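Local structure of histidine-containing phosphotransfer protein (Zea mays, 1WN0) at residues 52-57 with 122-127; 58-63 with 76-81. The protein probably relays phosphoryl groups from cytokinin-sensing histidine kinases to response regulators in a multistep His-to-Asp phosphorelay of the plant cytokinin pathway. All coordinates share one frame; numbering follows the deposited sequence.

Contact 1: residues 52-57 with 122-127; sequences DDADRI and NEFYDL
Ala54 and Phe124 meet between two antiparallel helices of the four-helix bundle of this HPt protein. The segment axes run at 151° to each other and come within 11.0 Å. Ala54 and Phe124 hold the nearest backbone pair, with their CA atoms 7.6 Å apart.

The apolar part is a CH-pi contact. The methyl of Ala54 sits over one face of the Phe124 ring, with CB 3.7 Å from the ring centroid. It is offset toward the rim at CE1, where Ala54 CB is 3.3 Å from Phe124 CE1. Phe124 CB points toward helix 42-64, and with CG anti to the backbone N (chi1 174°) the ring continues across. The small methyl lets the large ring lie close to the opposite helix. The backbone of Asp55 packs obliquely on the same ring, Asp55 N lying 4.0 Å from Phe124 CZ. Phe124 also meets the ring of Phe50 at a steep angle and packs on Ile58. Ala54 touches Leu82 of helix 72-88, so three helices come together here.

The polar part lies at the margin. No hydrogen bond joins the two segments. The Asp55 carboxylate forms a salt bridge with Arg128, one residue beyond 122-127 on the same helix. Within 52-57, Arg56 NH2 makes a salt bridge to Asp53 OD1 at 2.8 Å. OD1 lies in the guanidinium plane, but NH2 comes from well above the carboxylate plane and the N-H...O bond is bent (138°). At the outer margin, Asp55 OD1 lies near the ring plane of Tyr125, 4.4 Å from its CE1.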
# COMPACT_ATOMS: atom_id res chain seq x y z
N ASP A 52 -8.59 -2.15 -0.94
CA ASP A 52 -9.16 -2.62 -2.19
C ASP A 52 -8.37 -2.23 -3.40
O ASP A 52 -8.13 -3.05 -4.22
CB ASP A 52 -10.60 -2.18 -2.37
CG ASP A 52 -11.47 -2.61 -1.18
OD1 ASP A 52 -12.45 -1.93 -0.87
OD2 ASP A 52 -11.23 -3.66 -0.55
N ASP A 53 -7.92 -0.98 -3.49
CA ASP A 53 -7.08 -0.57 -4.60
C ASP A 53 -5.76 -1.35 -4.62
O ASP A 53 -5.37 -1.87 -5.67
CB ASP A 53 -6.72 0.95 -4.56
CG ASP A 53 -7.87 1.92 -4.93
OD1 ASP A 53 -8.91 1.49 -5.47
OD2 ASP A 53 -7.74 3.18 -4.74
N ALA A 54 -5.03 -1.36 -3.54
CA ALA A 54 -3.71 -2.03 -3.55
C ALA A 54 -3.84 -3.51 -4.05
O ALA A 54 -3.07 -4.02 -4.91
CB ALA A 54 -3.09 -2.03 -2.14
N ASP A 55 -4.90 -4.17 -3.54
CA ASP A 55 -5.17 -5.54 -3.82
C ASP A 55 -5.48 -5.75 -5.30
O ASP A 55 -4.89 -6.63 -5.93
CB ASP A 55 -6.26 -6.12 -2.91
CG ASP A 55 -6.37 -7.62 -3.03
OD1 ASP A 55 -5.52 -8.43 -2.51
OD2 ASP A 55 -7.27 -8.02 -3.79
N ARG A 56 -6.26 -4.87 -5.88
CA ARG A 56 -6.67 -5.06 -7.29
C ARG A 56 -5.40 -4.69 -8.14
O ARG A 56 -4.98 -5.40 -9.08
CB ARG A 56 -7.88 -4.16 -7.54
CG ARG A 56 -8.31 -4.06 -9.02
CD ARG A 56 -9.30 -2.82 -9.38
NE ARG A 56 -9.11 -1.59 -8.55
CZ ARG A 56 -8.37 -0.52 -8.89
NH1 ARG A 56 -7.68 -0.47 -10.08
NH2 ARG A 56 -8.28 0.49 -8.02
N ILE A 57 -4.68 -3.62 -7.76
CA ILE A 57 -3.50 -3.25 -8.61
C ILE A 57 -2.37 -4.33 -8.65
O ILE A 57 -1.85 -4.66 -9.68
CB ILE A 57 -2.96 -1.92 -8.18
CG1 ILE A 57 -4.01 -0.84 -8.57
CG2 ILE A 57 -1.60 -1.73 -8.85
CD1 ILE A 57 -3.81 0.35 -7.80
N ASN A 122 4.30 -8.68 -0.15
CA ASN A 122 4.53 -8.97 1.26
C ASN A 122 4.28 -7.84 2.17
O ASN A 122 3.60 -8.03 3.18
CB ASN A 122 5.93 -9.52 1.53
CG ASN A 122 6.08 -10.94 0.93
OD1 ASN A 122 5.14 -11.70 0.94
ND2 ASN A 122 7.24 -11.25 0.36
N GLU A 123 4.78 -6.63 1.81
CA GLU A 123 4.66 -5.42 2.66
C GLU A 123 3.17 -4.98 2.69
O GLU A 123 2.60 -4.47 3.74
CB GLU A 123 5.49 -4.32 2.06
CG GLU A 123 6.99 -4.48 2.29
CD GLU A 123 7.89 -3.54 1.50
OE1 GLU A 123 9.05 -3.38 1.85
OE2 GLU A 123 7.47 -2.92 0.57
N PHE A 124 2.51 -5.11 1.57
CA PHE A 124 1.09 -4.89 1.57
C PHE A 124 0.25 -5.87 2.49
O PHE A 124 -0.45 -5.39 3.42
CB PHE A 124 0.51 -4.82 0.16
CG PHE A 124 -0.91 -4.74 0.16
CD1 PHE A 124 -1.52 -3.66 0.70
CD2 PHE A 124 -1.66 -5.83 -0.25
CE1 PHE A 124 -2.88 -3.62 0.80
CE2 PHE A 124 -3.01 -5.80 -0.24
CZ PHE A 124 -3.66 -4.71 0.25
N TYR A 125 0.41 -7.21 2.31
CA TYR A 125 -0.33 -8.17 3.13
C TYR A 125 -0.08 -7.86 4.60
O TYR A 125 -1.02 -7.83 5.37
CB TYR A 125 0.04 -9.59 2.78
CG TYR A 125 -0.45 -10.06 1.41
CD1 TYR A 125 -1.43 -9.37 0.68
CD2 TYR A 125 0.02 -11.24 0.86
CE1 TYR A 125 -1.88 -9.86 -0.59
CE2 TYR A 125 -0.46 -11.72 -0.41
CZ TYR A 125 -1.43 -11.00 -1.07
OH TYR A 125 -1.86 -11.43 -2.28
N ASP A 126 1.14 -7.54 4.99
CA ASP A 126 1.45 -7.21 6.41
C ASP A 126 0.68 -5.96 6.88
O ASP A 126 0.05 -5.95 7.96
CB ASP A 126 2.98 -7.07 6.49
CG ASP A 126 3.51 -6.75 7.87
OD1 ASP A 126 2.81 -6.80 8.92
OD2 ASP A 126 4.68 -6.43 8.03
N LEU A 127 0.67 -4.88 6.08
CA LEU A 127 0.02 -3.67 6.51
C LEU A 127 -1.46 -3.85 6.45
O LEU A 127 -2.20 -3.49 7.37
CB LEU A 127 0.45 -2.51 5.65
CG LEU A 127 0.25 -1.06 6.16
CD1 LEU A 127 -0.08 -0.13 5.06
CD2 LEU A 127 -0.64 -0.89 7.21

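Contact 2: residues 58-63 with 76-81; sequences ISELAA and DAYVHQ
Tyr78 presents one face of its ring to Glu60, where neighbouring helices 42-64 and 72-88 pack antiparallel in the HPt four-helix bundle. The two side chains cross at about a right angle. The methylene Glu60 CB stands nearly straight above the middle of the ring, 4.2 Å from the centroid, as a CH-pi contact. Tyr78 CG is anti to its own carbonyl carbon (chi1 -81°), and CB points at the facing helix. Beyond CG the Glu60 chain runs extended. The placing of its carboxylate against the ring is doubtful, because the model brings the two too close.

Leu61 lies beside this pair and slides past Tyr78 in the opposite direction. Its CD2 branch touches Tyr78 CB at 3.7 Å. The other branch, CD1, meets Val79 CG2 at 3.9 Å, and these two side chains cross nearly at right angles. Leu61 thus spans two consecutive residues of the other helix, and it also packs on Leu117 of helix 110-138. The segments are antiparallel at 161°, with axes 10.0 Å apart.

An alanine in place of Tyr78 would remove the ring and would probably leave a gap beside Glu60, whose CB would lose the face it rests on.

His80, the predicted phosphorylation site, is on the same helix turn but turned from this contact. No hydrogen bond crosses between the segments. As modelled, Glu60 OE1 is buried with no hydrogen-bond partner and a weak, long ion pair to Arg56. Since its position is doubtful, the contact rests mainly on apolar and CH-pi packing.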
# COMPACT_ATOMS: atom_id res chain seq x y z
N ILE A 58 -2.11 -4.90 -7.53
CA ILE A 58 -1.16 -6.05 -7.36
C ILE A 58 -1.53 -7.28 -8.18
O ILE A 58 -0.64 -7.82 -8.93
CB ILE A 58 -0.96 -6.34 -5.86
CG1 ILE A 58 -0.14 -5.18 -5.25
CG2 ILE A 58 -0.28 -7.63 -5.70
CD1 ILE A 58 0.03 -5.21 -3.68
N SER A 59 -2.83 -7.67 -8.17
CA SER A 59 -3.30 -8.69 -9.13
C SER A 59 -3.19 -8.34 -10.53
O SER A 59 -2.76 -9.21 -11.32
CB SER A 59 -4.79 -9.20 -8.90
OG SER A 59 -4.84 -9.17 -7.48
N GLU A 60 -3.60 -7.12 -10.91
CA GLU A 60 -3.32 -6.75 -12.29
C GLU A 60 -1.79 -6.76 -12.63
O GLU A 60 -1.38 -7.23 -13.70
CB GLU A 60 -3.93 -5.37 -12.57
CG GLU A 60 -5.44 -5.36 -12.29
CD GLU A 60 -6.13 -3.94 -12.29
OE1 GLU A 60 -5.42 -2.92 -11.96
OE2 GLU A 60 -7.39 -3.88 -12.60
N LEU A 61 -0.93 -6.22 -11.73
CA LEU A 61 0.51 -6.26 -12.04
C LEU A 61 1.03 -7.70 -12.27
O LEU A 61 1.91 -7.89 -13.09
CB LEU A 61 1.34 -5.61 -10.90
CG LEU A 61 1.23 -4.11 -10.98
CD1 LEU A 61 1.70 -3.40 -9.79
CD2 LEU A 61 1.99 -3.60 -12.13
N ALA A 62 0.54 -8.66 -11.47
CA ALA A 62 0.99 -10.04 -11.51
C ALA A 62 0.64 -10.62 -12.87
O ALA A 62 1.44 -11.25 -13.43
CB ALA A 62 0.31 -10.91 -10.47
N ALA A 63 -0.60 -10.38 -13.36
CA ALA A 63 -1.02 -10.86 -14.69
C ALA A 63 -0.21 -10.14 -15.72
O ALA A 63 0.40 -10.76 -16.65
CB ALA A 63 -2.60 -10.68 -14.92
N ASP A 76 4.16 0.27 -15.23
CA ASP A 76 4.56 1.58 -14.69
C ASP A 76 3.33 2.47 -14.32
O ASP A 76 3.13 3.00 -13.22
CB ASP A 76 5.41 2.37 -15.67
CG ASP A 76 6.29 3.37 -14.95
OD1 ASP A 76 7.18 2.90 -14.21
OD2 ASP A 76 6.05 4.57 -14.86
N ALA A 77 2.43 2.61 -15.24
CA ALA A 77 1.18 3.35 -14.82
C ALA A 77 0.45 2.65 -13.60
O ALA A 77 -0.04 3.37 -12.64
CB ALA A 77 0.22 3.59 -16.10
N TYR A 78 0.39 1.27 -13.55
CA TYR A 78 -0.26 0.59 -12.39
C TYR A 78 0.50 0.84 -11.13
O TYR A 78 -0.05 1.22 -10.10
CB TYR A 78 -0.57 -0.92 -12.59
CG TYR A 78 -1.82 -1.23 -13.36
CD1 TYR A 78 -3.04 -0.87 -12.87
CD2 TYR A 78 -1.78 -1.92 -14.56
CE1 TYR A 78 -4.23 -1.14 -13.58
CE2 TYR A 78 -2.91 -2.15 -15.29
CZ TYR A 78 -4.12 -1.75 -14.81
OH TYR A 78 -5.26 -1.92 -15.48
N VAL A 79 1.83 0.78 -11.20
CA VAL A 79 2.63 1.11 -10.03
C VAL A 79 2.42 2.49 -9.59
O VAL A 79 2.40 2.76 -8.36
CB VAL A 79 4.18 0.83 -10.24
CG1 VAL A 79 5.10 1.28 -9.13
CG2 VAL A 79 4.43 -0.64 -10.41
N HIS A 80 2.42 3.42 -10.52
CA HIS A 80 2.15 4.81 -10.19
C HIS A 80 0.82 5.03 -9.38
O HIS A 80 0.84 5.68 -8.33
CB HIS A 80 2.20 5.75 -11.49
CG HIS A 80 1.98 7.20 -11.19
ND1 HIS A 80 2.92 7.99 -10.54
CD2 HIS A 80 0.90 8.02 -11.43
CE1 HIS A 80 2.42 9.21 -10.36
NE2 HIS A 80 1.20 9.26 -10.90
N GLN A 81 -0.25 4.33 -9.77
CA GLN A 81 -1.45 4.25 -8.97
C GLN A 81 -1.23 3.62 -7.63
O GLN A 81 -1.87 4.05 -6.65
CB GLN A 81 -2.58 3.48 -9.65
CG GLN A 81 -2.92 3.92 -11.15
CD GLN A 81 -3.98 2.95 -11.83
OE1 GLN A 81 -4.75 2.26 -11.14
NE2 GLN A 81 -4.00 2.91 -13.20

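Overall arrangement
From the N terminus, the chain passes through helices 10-19 and 25-34 to helix 42-64, where 52-57 and 58-63 follow one another directly. A short linker leads into helix 72-88, where 76-81 closes contact 2 with 12 residues between its segments. The chain goes on through helices 92-99 and 101-106 to helix 110-138, where 122-127 closes contact 1. Contact 2 is therefore nested inside contact 1. Contact 2 ties helix 42-64 to 72-88, and contact 1 ties it to 110-138. The centres of the two contacts are about 11 Å apart. The contacts touch directly: Ile57 CG2 lies 3.6 Å from Tyr78 O, and Phe124 CD2 lies 3.9 Å from Ile58 CD1.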